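Local coordinates for decapping nuclease RAI1 (Candida albicans, PDB 5BUD), which hydrolyses NAD caps and also acts on methylguanosine-capped and triphosphate 5' ends of RNA using divalent metal ions, and stabilises and stimulates the exoribonuclease RAT1, at residues D122-P127 / S348-Y353; A76-L81 / I101-I106; P20-S25 / D234-K239. One frame throughout, in Å; residues are numbered along the deposited sequence.

Contact 1: residues D122-P127 / S348-Y353; sequences DLYVVP and SYRLKY
One face of the Arg-350 guanidinium takes Tyr-124 CE1, which sits 3.4 Å above its centre, near CZ of Arg-350; the two planes are turned 71° apart. The carbonyl O of Tyr-349 meets the edge of the Tyr-124 ring, while the Tyr-349 ring receives Pro-127 CG at its own edge, CE2 to CG 4.0 Å. These groups flank an antiparallel beta ladder, in which strand 122-127 is central: strand 131-136 bonds to its other edge, and strand 359-364 continues the sheet beyond 349-353. Leu-123/Leu-351 and Val-125/Tyr-349 are the hydrogen-bonded pairs. Their four bonds differ in shape: the N-H of Leu-123 points nearly along the C=O axis of Leu-351, whereas the N-H of Leu-351 comes from above the carbonyl plane of Leu-123. Between them, Arg-350 CA and Tyr-124 CA make CA-H...O contacts to the carbonyls of Leu-123 and Tyr-349.

The side chains of Tyr-124, Arg-350, Asp-122 and Lys-352 share one face, on which helix 367-377 covers Tyr-124 with Thr-369 and Leu-373. On the other face, which also carries Tyr-349, apolar groups meet: Leu-123 CD1 touches Leu-351 CD2 at 4.0 Å, and Val-125 CG2 crosses obliquely to Leu-351 CB. Asp-122 divides its carboxylate between two cations, with OD2 salt-bridged to Arg-144. Lys-352 runs extended alongside Asp-122 and bends only at its last torsion (chi4 81°), which brings NZ to 2.8 Å from Asp-122 OD1, on the syn lone pair of that oxygen, while water 1 joins NZ to OD2 and to the carbonyl O of Tyr-353.

Contact 2: residues A76-L81 / I101-I106; sequences ADFNSL and ITFREI
Aromatic contacts dominate, and Phe-103 is at their centre. Its ring drives an edge into the face of Phe-78 in a T-shaped (edge-to-face) pair, centroids 5.1 Å apart and planes at 86°. CE1 of Phe-103 leads, coming within 3.4 Å of Phe-78 CD2, and the two side chains run past one another in opposite senses. With CG anti to its carbonyl carbon (chi1 -68°), Phe-103 sends its ring back toward segment 76-81.

CH-pi contacts take both faces of the same ring. Ala-76 CB stands almost exactly on the ring normal, 3.5 Å from the centroid. On the opposite face Leu-81 CD2 arrives tip to tip and off centre, 4.1 Å from the centroid, so the ring is sandwiched between a methyl from the chain before helix 78-92 and one from its first turn.

Carbonyl oxygens lie at the ring edges. Asp-77 O is in the plane of Phe-103, 3.7 Å from CZ, and also accepts the N-H of Leu-81; Ile-101 O similarly meets the edge of Phe-78 at CZ. Phe-78 is further covered by Phe-133 and Lys-135 of strand 131-136.

Asp-77 and Phe-103 both occupy N-cap positions, so two helix starts meet here. Strand 100-103, parallel to both 131-136 and 217-228, turns directly into helix 104-112, consistent with the mixed sheet and flanking helices of a PD-(D/E)XK nuclease of the DXO/Dom3Z family.

Contact 3: residues P20-S25 / D234-K239; sequences PRELFS and DEQNKK
The amide NE2 of Gln-236 is held by two hydrogen bonds, one to the backbone and one to water. It donates to the carbonyl O of Glu-22 over 3.1 Å with an N-H...O angle of 173°; the acceptor lies in the amide plane, yet the donor stands well above the plane of the carbonyl. Water 5 accepts the second bond, 2.5 Å from NE2, and donates to Glu-22 OE2. A bend at chi2 (70°) swings the Gln-236 amide across the Glu-22 side chain at about a right angle. Water 4 adds a backbone bridge, accepting from Glu-22 N and donating to Gln-236 O.

Glu-22 is extended and buried, its OE1 bonded by Tyr-243 and Ser-208, while OE2 lies against the Lys-239 methylene CD at 3.7 Å. Lys-239 NZ, 4.6 Å from Glu-22 OE2 and not in contact with it, would probably favour the charged carboxylate. Beside this, Asn-237 CB sits over one face of the Arg-21 guanidinium, off its centre.

The loop 234-239, between strands 217-228 and 243-250, thus packs against strand 21-28, which pairs antiparallel with 205-214. A classic beta bulge sets Leu-23 and Phe-24 opposite Val-209, and Phe-24 rests on Ala-84 and Ile-85 of helix 78-92.

In the fold
Contacts 1 and 2 follow one another along the chain and meet physically: Leu-123 CD1 packs 3.7 Å from Ile-106 CG2, where helix 104-112 leads on to strand 121-128. Contact 3 closes a longer loop that includes contact 2; their nearest atoms are about 5 Å apart without touching, and helix 78-92 serves both. Contact 2 is closest to the catalytic region, its nearest atom about 5 Å from the bound RNA and the Phe-103 side chain about 12 Å from a manganese ion. Arg-104 NH1 is hydrogen-bonded to the backbone O of Glu-224, a residue of the manganese site. The nearest atoms of contacts 1 and 3 are each about 15 Å from the RNA, and their centres are 29 Å apart.

Contact 1: residues D122-P127 / S348-Y353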
loop_
_atom_site.group_PDB
_atom_site.type_symbol
_atom_site.label_atom_id
_atom_site.label_comp_id
_atom_site.label_asym_id
_atom_site.label_seq_id
_atom_site.Cartn_x
_atom_site.Cartn_y
_atom_site.Cartn_z
ATOM N N ASP A 122 -2.136 2.265 14.699
ATOM C CA ASP A 122 -1.675 1.388 15.773
ATOM C C ASP A 122 -0.789 0.286 15.156
ATOM O O ASP A 122 -1.279 -0.609 14.434
ATOM C CB ASP A 122 -2.834 0.763 16.572
ATOM C CG ASP A 122 -3.584 1.782 17.454
ATOM O OD1 ASP A 122 -3.232 1.927 18.645
ATOM O OD2 ASP A 122 -4.527 2.446 16.964
ATOM N N LEU A 123 0.502 0.358 15.478
ATOM C CA LEU A 123 1.519 -0.546 14.937
ATOM C C LEU A 123 2.324 -1.195 16.077
ATOM O O LEU A 123 2.281 -0.739 17.216
ATOM C CB LEU A 123 2.490 0.229 14.061
ATOM C CG LEU A 123 1.824 1.160 13.044
ATOM C CD1 LEU A 123 2.852 2.084 12.400
ATOM C CD2 LEU A 123 1.051 0.338 12.026
ATOM N N TYR A 124 3.042 -2.254 15.734
ATOM C CA TYR A 124 3.985 -2.909 16.619
ATOM C C TYR A 124 5.359 -2.769 15.986
ATOM O O TYR A 124 5.490 -2.930 14.772
ATOM C CB TYR A 124 3.597 -4.396 16.766
ATOM C CG TYR A 124 2.411 -4.669 17.659
ATOM C CD1 TYR A 124 2.389 -4.254 18.997
ATOM C CD2 TYR A 124 1.323 -5.393 17.181
ATOM C CE1 TYR A 124 1.292 -4.545 19.811
ATOM C CE2 TYR A 124 0.244 -5.694 17.984
ATOM C CZ TYR A 124 0.234 -5.287 19.289
ATOM O OH TYR A 124 -0.877 -5.616 20.020
ATOM N N VAL A 125 6.354 -2.404 16.796
ATOM C CA VAL A 125 7.763 -2.326 16.403
ATOM C C VAL A 125 8.593 -3.378 17.167
ATOM O O VAL A 125 8.630 -3.374 18.415
ATOM C CB VAL A 125 8.346 -0.961 16.745
ATOM C CG1 VAL A 125 9.758 -0.837 16.245
ATOM C CG2 VAL A 125 7.484 0.145 16.171
ATOM N N VAL A 126 9.292 -4.220 16.427
ATOM C CA VAL A 126 10.016 -5.344 17.004
ATOM C C VAL A 126 11.465 -5.267 16.507
ATOM O O VAL A 126 11.720 -5.483 15.332
ATOM C CB VAL A 126 9.376 -6.692 16.618
ATOM C CG1 VAL A 126 10.183 -7.862 17.181
ATOM C CG2 VAL A 126 7.925 -6.758 17.090
ATOM N N PRO A 127 12.409 -4.919 17.398
ATOM C CA PRO A 127 13.816 -4.917 17.010
ATOM C C PRO A 127 14.370 -6.332 16.944
ATOM O O PRO A 127 14.126 -7.153 17.869
ATOM C CB PRO A 127 14.502 -4.138 18.131
ATOM C CG PRO A 127 13.416 -3.508 18.927
ATOM C CD PRO A 127 12.214 -4.373 18.755
ATOM N N SER A 348 9.505 -5.201 22.753
ATOM C CA SER A 348 8.803 -4.696 21.573
ATOM C C SER A 348 8.007 -3.467 21.999
ATOM O O SER A 348 7.803 -3.230 23.218
ATOM C CB SER A 348 7.830 -5.747 21.088
ATOM O OG SER A 348 8.482 -6.935 20.726
ATOM N N TYR A 349 7.521 -2.724 21.002
ATOM C CA TYR A 349 6.835 -1.452 21.211
ATOM C C TYR A 349 5.543 -1.292 20.392
ATOM O O TYR A 349 5.431 -1.798 19.274
ATOM C CB TYR A 349 7.764 -0.290 20.861
ATOM C CG TYR A 349 9.103 -0.434 21.516
ATOM C CD1 TYR A 349 9.390 0.199 22.734
ATOM C CD2 TYR A 349 10.071 -1.226 20.940
ATOM C CE1 TYR A 349 10.633 0.036 23.341
ATOM C CE2 TYR A 349 11.305 -1.397 21.538
ATOM C CZ TYR A 349 11.587 -0.769 22.730
ATOM O OH TYR A 349 12.841 -0.958 23.270
ATOM N N ARG A 350 4.607 -0.544 20.969
ATOM C CA ARG A 350 3.438 -0.046 20.277
ATOM C C ARG A 350 3.791 1.328 19.781
ATOM O O ARG A 350 4.260 2.152 20.546
ATOM C CB ARG A 350 2.269 0.142 21.232
ATOM C CG ARG A 350 1.565 -1.120 21.659
ATOM C CD ARG A 350 0.165 -0.786 22.152
ATOM N NE ARG A 350 -0.769 -1.769 21.646
ATOM C CZ ARG A 350 -0.828 -3.034 22.057
ATOM N NH1 ARG A 350 -0.008 -3.497 23.009
ATOM N NH2 ARG A 350 -1.711 -3.848 21.502
ATOM N N LEU A 351 3.570 1.573 18.496
ATOM C CA LEU A 351 3.672 2.903 17.931
ATOM C C LEU A 351 2.236 3.307 17.614
ATOM O O LEU A 351 1.557 2.621 16.868
ATOM C CB LEU A 351 4.514 2.882 16.654
ATOM C CG LEU A 351 4.665 4.155 15.825
ATOM C CD1 LEU A 351 5.184 5.314 16.637
ATOM C CD2 LEU A 351 5.597 3.895 14.651
ATOM N N LYS A 352 1.773 4.403 18.197
ATOM C CA LYS A 352 0.359 4.746 18.133
ATOM C C LYS A 352 0.178 6.222 17.792
ATOM O O LYS A 352 0.773 7.081 18.434
ATOM C CB LYS A 352 -0.311 4.426 19.484
ATOM C CG LYS A 352 -1.742 4.947 19.658
ATOM C CD LYS A 352 -2.270 4.644 21.055
ATOM C CE LYS A 352 -3.786 4.711 21.120
ATOM N NZ LYS A 352 -4.443 3.467 20.633
ATOM N N TYR A 353 -0.634 6.499 16.775
ATOM C CA TYR A 353 -1.181 7.834 16.574
ATOM C C TYR A 353 -2.609 7.828 17.113
ATOM O O TYR A 353 -3.444 7.035 16.653
ATOM C CB TYR A 353 -1.189 8.239 15.110
ATOM C CG TYR A 353 -1.952 9.499 14.896
ATOM C CD1 TYR A 353 -1.550 10.684 15.506
ATOM C CD2 TYR A 353 -3.089 9.519 14.111
ATOM C CE1 TYR A 353 -2.268 11.858 15.331
ATOM C CE2 TYR A 353 -3.808 10.684 13.930
ATOM C CZ TYR A 353 -3.391 11.854 14.542
ATOM O OH TYR A 353 -4.117 13.004 14.376
HETATM O O HOH W 1 -4.863 4.738 17.878
HETATM O O HOH W 2 -2.993 -0.181 21.332
#

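Contact 2: residues A76-L81 / I101-I106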
loop_
_atom_site.group_PDB
_atom_site.type_symbol
_atom_site.label_atom_id
_atom_site.label_comp_id
_atom_site.label_asym_id
_atom_site.label_seq_id
_atom_site.Cartn_x
_atom_site.Cartn_y
_atom_site.Cartn_z
ATOM N N ALA A 76 -1.848 -7.982 5.929
ATOM C CA ALA A 76 -0.450 -8.101 5.550
ATOM C C ALA A 76 0.195 -9.265 6.339
ATOM O O ALA A 76 0.036 -9.383 7.554
ATOM C CB ALA A 76 0.300 -6.811 5.785
ATOM N N ASP A 77 0.930 -10.097 5.610
ATOM C CA ASP A 77 1.411 -11.376 6.112
ATOM C C ASP A 77 2.911 -11.371 6.314
ATOM O O ASP A 77 3.665 -11.575 5.386
ATOM C CB ASP A 77 1.027 -12.463 5.124
ATOM C CG ASP A 77 1.377 -13.844 5.624
ATOM O OD1 ASP A 77 1.604 -13.986 6.820
ATOM O OD2 ASP A 77 1.428 -14.775 4.821
ATOM N N PHE A 78 3.363 -11.138 7.534
ATOM C CA PHE A 78 4.808 -11.160 7.766
ATOM C C PHE A 78 5.474 -12.508 7.562
ATOM O O PHE A 78 6.643 -12.569 7.134
ATOM C CB PHE A 78 5.181 -10.553 9.123
ATOM C CG PHE A 78 5.976 -9.283 9.010
ATOM C CD1 PHE A 78 7.310 -9.326 8.662
ATOM C CD2 PHE A 78 5.400 -8.061 9.237
ATOM C CE1 PHE A 78 8.058 -8.163 8.538
ATOM C CE2 PHE A 78 6.144 -6.893 9.138
ATOM C CZ PHE A 78 7.465 -6.950 8.781
ATOM N N ASN A 79 4.773 -13.592 7.887
ATOM C CA ASN A 79 5.314 -14.952 7.637
ATOM C C ASN A 79 5.826 -15.082 6.230
ATOM O O ASN A 79 6.990 -15.432 6.009
ATOM C CB ASN A 79 4.247 -16.017 7.876
ATOM C CG ASN A 79 4.815 -17.421 7.890
ATOM O OD1 ASN A 79 5.014 -18.034 6.839
ATOM N ND2 ASN A 79 5.072 -17.950 9.088
ATOM N N SER A 80 4.962 -14.791 5.265
ATOM C CA SER A 80 5.315 -14.946 3.860
ATOM C C SER A 80 6.381 -13.953 3.430
ATOM O O SER A 80 7.276 -14.308 2.677
ATOM C CB SER A 80 4.077 -14.903 2.947
ATOM O OG SER A 80 3.421 -13.644 2.962
ATOM N N LEU A 81 6.350 -12.735 3.963
ATOM C CA LEU A 81 7.365 -11.772 3.601
ATOM C C LEU A 81 8.723 -12.254 4.107
ATOM O O LEU A 81 9.697 -12.207 3.388
ATOM C CB LEU A 81 7.034 -10.381 4.160
ATOM C CG LEU A 81 8.120 -9.289 4.022
ATOM C CD1 LEU A 81 8.563 -9.074 2.579
ATOM C CD2 LEU A 81 7.623 -7.979 4.622
ATOM N N ILE A 101 12.133 -2.675 8.221
ATOM C CA ILE A 101 11.507 -3.554 7.261
ATOM C C ILE A 101 10.027 -3.569 7.550
ATOM O O ILE A 101 9.621 -3.901 8.667
ATOM C CB ILE A 101 12.098 -4.954 7.316
ATOM C CG1 ILE A 101 13.560 -4.920 6.842
ATOM C CG2 ILE A 101 11.287 -5.950 6.485
ATOM C CD1 ILE A 101 14.277 -6.249 7.094
ATOM N N THR A 102 9.216 -3.224 6.552
ATOM C CA THR A 102 7.792 -3.079 6.786
ATOM C C THR A 102 6.962 -3.175 5.517
ATOM O O THR A 102 7.476 -3.448 4.441
ATOM C CB THR A 102 7.479 -1.774 7.591
ATOM O OG1 THR A 102 6.121 -1.792 8.108
ATOM C CG2 THR A 102 7.727 -0.559 6.793
ATOM N N PHE A 103 5.656 -3.017 5.654
ATOM C CA PHE A 103 4.793 -2.962 4.479
ATOM C C PHE A 103 4.555 -1.489 4.088
ATOM O O PHE A 103 4.470 -0.592 4.940
ATOM C CB PHE A 103 3.486 -3.681 4.749
ATOM C CG PHE A 103 3.636 -5.158 4.904
ATOM C CD1 PHE A 103 3.893 -5.719 6.145
ATOM C CD2 PHE A 103 3.501 -5.994 3.804
ATOM C CE1 PHE A 103 4.017 -7.100 6.283
ATOM C CE2 PHE A 103 3.640 -7.367 3.938
ATOM C CZ PHE A 103 3.900 -7.917 5.174
ATOM N N ARG A 104 4.465 -1.243 2.791
ATOM C CA ARG A 104 4.217 0.110 2.283
ATOM C C ARG A 104 2.946 0.774 2.804
ATOM O O ARG A 104 2.950 1.989 3.002
ATOM C CB ARG A 104 4.205 0.145 0.755
ATOM C CG ARG A 104 2.902 -0.310 0.153
ATOM C CD ARG A 104 2.331 0.701 -0.837
ATOM N NE ARG A 104 1.143 0.089 -1.392
ATOM C CZ ARG A 104 1.044 -0.529 -2.569
ATOM N NH1 ARG A 104 2.064 -0.605 -3.442
ATOM N NH2 ARG A 104 -0.126 -1.070 -2.880
ATOM N N GLU A 105 1.879 0.013 3.066
ATOM C CA GLU A 105 0.637 0.621 3.543
ATOM C C GLU A 105 0.843 1.272 4.904
ATOM O O GLU A 105 0.214 2.281 5.243
ATOM C CB GLU A 105 -0.504 -0.398 3.625
ATOM C CG GLU A 105 -1.860 0.266 3.726
ATOM C CD GLU A 105 -2.905 -0.532 4.494
ATOM O OE1 GLU A 105 -3.968 0.059 4.805
ATOM O OE2 GLU A 105 -2.677 -1.727 4.785
ATOM N N ILE A 106 1.757 0.709 5.674
ATOM C CA ILE A 106 2.084 1.253 6.959
ATOM C C ILE A 106 2.740 2.642 6.832
ATOM O O ILE A 106 2.309 3.562 7.510
ATOM C CB ILE A 106 2.945 0.271 7.767
ATOM C CG1 ILE A 106 2.058 -0.915 8.191
ATOM C CG2 ILE A 106 3.509 0.974 8.974
ATOM C CD1 ILE A 106 2.823 -2.100 8.722
#

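Contact 3: residues P20-S25 / D234-K239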
loop_
_atom_site.group_PDB
_atom_site.type_symbol
_atom_site.label_atom_id
_atom_site.label_comp_id
_atom_site.label_asym_id
_atom_site.label_seq_id
_atom_site.Cartn_x
_atom_site.Cartn_y
_atom_site.Cartn_z
ATOM N N PRO A 20 14.017 4.687 -5.094
ATOM C CA PRO A 20 13.765 3.298 -4.683
ATOM C C PRO A 20 14.220 2.295 -5.741
ATOM O O PRO A 20 14.229 2.619 -6.929
ATOM C CB PRO A 20 12.239 3.234 -4.523
ATOM C CG PRO A 20 11.736 4.607 -4.804
ATOM C CD PRO A 20 12.786 5.350 -5.527
ATOM N N ARG A 21 14.536 1.077 -5.302
ATOM C CA ARG A 21 14.937 -0.006 -6.213
ATOM C C ARG A 21 14.292 -1.286 -5.738
ATOM O O ARG A 21 14.295 -1.560 -4.540
ATOM C CB ARG A 21 16.460 -0.188 -6.201
ATOM C CG ARG A 21 17.256 1.056 -6.527
ATOM C CD ARG A 21 16.961 1.588 -7.926
ATOM N NE ARG A 21 17.963 2.556 -8.376
ATOM C CZ ARG A 21 17.790 3.424 -9.373
ATOM N NH1 ARG A 21 16.646 3.477 -10.049
ATOM N NH2 ARG A 21 18.770 4.258 -9.697
ATOM N N GLU A 22 13.720 -2.061 -6.655
ATOM C CA GLU A 22 13.178 -3.361 -6.285
ATOM C C GLU A 22 14.346 -4.283 -5.935
ATOM O O GLU A 22 15.334 -4.315 -6.656
ATOM C CB GLU A 22 12.401 -3.969 -7.440
ATOM C CG GLU A 22 11.853 -5.357 -7.149
ATOM C CD GLU A 22 10.876 -5.826 -8.197
ATOM O OE1 GLU A 22 9.820 -5.176 -8.370
ATOM O OE2 GLU A 22 11.156 -6.855 -8.838
ATOM N N LEU A 23 14.189 -5.051 -4.857
ATOM C CA LEU A 23 15.134 -6.094 -4.464
ATOM C C LEU A 23 14.689 -7.420 -5.055
ATOM O O LEU A 23 15.482 -8.108 -5.694
ATOM C CB LEU A 23 15.219 -6.196 -2.931
ATOM C CG LEU A 23 15.631 -4.913 -2.181
ATOM C CD1 LEU A 23 15.688 -5.130 -0.669
ATOM C CD2 LEU A 23 16.962 -4.372 -2.696
ATOM N N PHE A 24 13.431 -7.787 -4.825
ATOM C CA PHE A 24 12.853 -8.991 -5.394
ATOM C C PHE A 24 11.340 -8.860 -5.368
ATOM O O PHE A 24 10.819 -7.830 -4.938
ATOM C CB PHE A 24 13.294 -10.242 -4.585
ATOM C CG PHE A 24 12.864 -10.206 -3.135
ATOM C CD1 PHE A 24 13.671 -9.648 -2.183
ATOM C CD2 PHE A 24 11.636 -10.701 -2.754
ATOM C CE1 PHE A 24 13.280 -9.576 -0.874
ATOM C CE2 PHE A 24 11.231 -10.653 -1.428
ATOM C CZ PHE A 24 12.049 -10.078 -0.489
ATOM N N SER A 25 10.649 -9.918 -5.801
ATOM C CA SER A 25 9.218 -10.000 -5.754
ATOM C C SER A 25 8.770 -11.387 -5.351
ATOM O O SER A 25 9.551 -12.330 -5.386
ATOM C CB SER A 25 8.634 -9.704 -7.122
ATOM O OG SER A 25 9.197 -10.574 -8.074
ATOM N N ASP A 234 14.663 -6.373 -17.716
ATOM C CA ASP A 234 15.537 -7.314 -17.027
ATOM C C ASP A 234 16.488 -6.571 -16.123
ATOM O O ASP A 234 16.990 -7.144 -15.163
ATOM C CB ASP A 234 16.352 -8.158 -18.030
ATOM C CG ASP A 234 15.555 -9.316 -18.637
ATOM O OD1 ASP A 234 14.586 -9.826 -18.028
ATOM O OD2 ASP A 234 15.915 -9.728 -19.753
ATOM N N GLU A 235 16.745 -5.303 -16.446
ATOM C CA GLU A 235 17.643 -4.458 -15.689
ATOM C C GLU A 235 16.998 -4.159 -14.309
ATOM O O GLU A 235 15.910 -3.551 -14.214
ATOM C CB GLU A 235 17.928 -3.168 -16.462
ATOM C CG GLU A 235 18.561 -3.326 -17.846
ATOM C CD GLU A 235 17.637 -3.888 -18.924
ATOM O OE1 GLU A 235 16.402 -3.855 -18.769
ATOM O OE2 GLU A 235 18.144 -4.374 -19.944
ATOM N N GLN A 236 17.642 -4.631 -13.247
ATOM C CA GLN A 236 17.046 -4.585 -11.901
ATOM C C GLN A 236 16.725 -3.168 -11.440
ATOM O O GLN A 236 15.645 -2.920 -10.880
ATOM C CB GLN A 236 17.986 -5.231 -10.886
ATOM C CG GLN A 236 17.335 -5.519 -9.540
ATOM C CD GLN A 236 16.328 -6.634 -9.606
ATOM O OE1 GLN A 236 16.372 -7.478 -10.501
ATOM N NE2 GLN A 236 15.399 -6.646 -8.654
ATOM N N ASN A 237 17.650 -2.247 -11.669
ATOM C CA ASN A 237 17.443 -0.841 -11.288
ATOM C C ASN A 237 16.386 -0.081 -12.101
ATOM O O ASN A 237 16.175 1.105 -11.873
ATOM C CB ASN A 237 18.776 -0.070 -11.302
ATOM C CG ASN A 237 19.278 0.219 -12.716
ATOM O OD1 ASN A 237 18.855 -0.411 -13.671
ATOM N ND2 ASN A 237 20.202 1.160 -12.839
ATOM N N LYS A 238 15.735 -0.742 -13.047
ATOM C CA LYS A 238 14.700 -0.098 -13.851
ATOM C C LYS A 238 13.337 -0.688 -13.706
ATOM O O LYS A 238 12.409 -0.155 -14.304
ATOM C CB LYS A 238 15.037 -0.163 -15.346
ATOM C CG LYS A 238 16.419 0.314 -15.704
ATOM C CD LYS A 238 16.580 1.782 -15.414
ATOM C CE LYS A 238 17.792 2.296 -16.148
ATOM N NZ LYS A 238 17.863 3.771 -16.049
ATOM N N LYS A 239 13.180 -1.808 -12.971
ATOM C CA LYS A 239 11.888 -2.474 -12.895
ATOM C C LYS A 239 10.757 -1.577 -12.348
ATOM O O LYS A 239 9.645 -1.532 -12.921
ATOM C CB LYS A 239 11.982 -3.797 -12.093
ATOM C CG LYS A 239 13.069 -4.749 -12.624
ATOM C CD LYS A 239 12.992 -6.152 -12.026
ATOM C CE LYS A 239 13.885 -7.125 -12.793
ATOM N NZ LYS A 239 13.791 -8.510 -12.240
HETATM O O HOH W 3 14.176 1.118 -9.116
HETATM O O HOH W 4 13.952 -1.373 -9.523
HETATM O O HOH W 5 13.427 -8.101 -8.746
#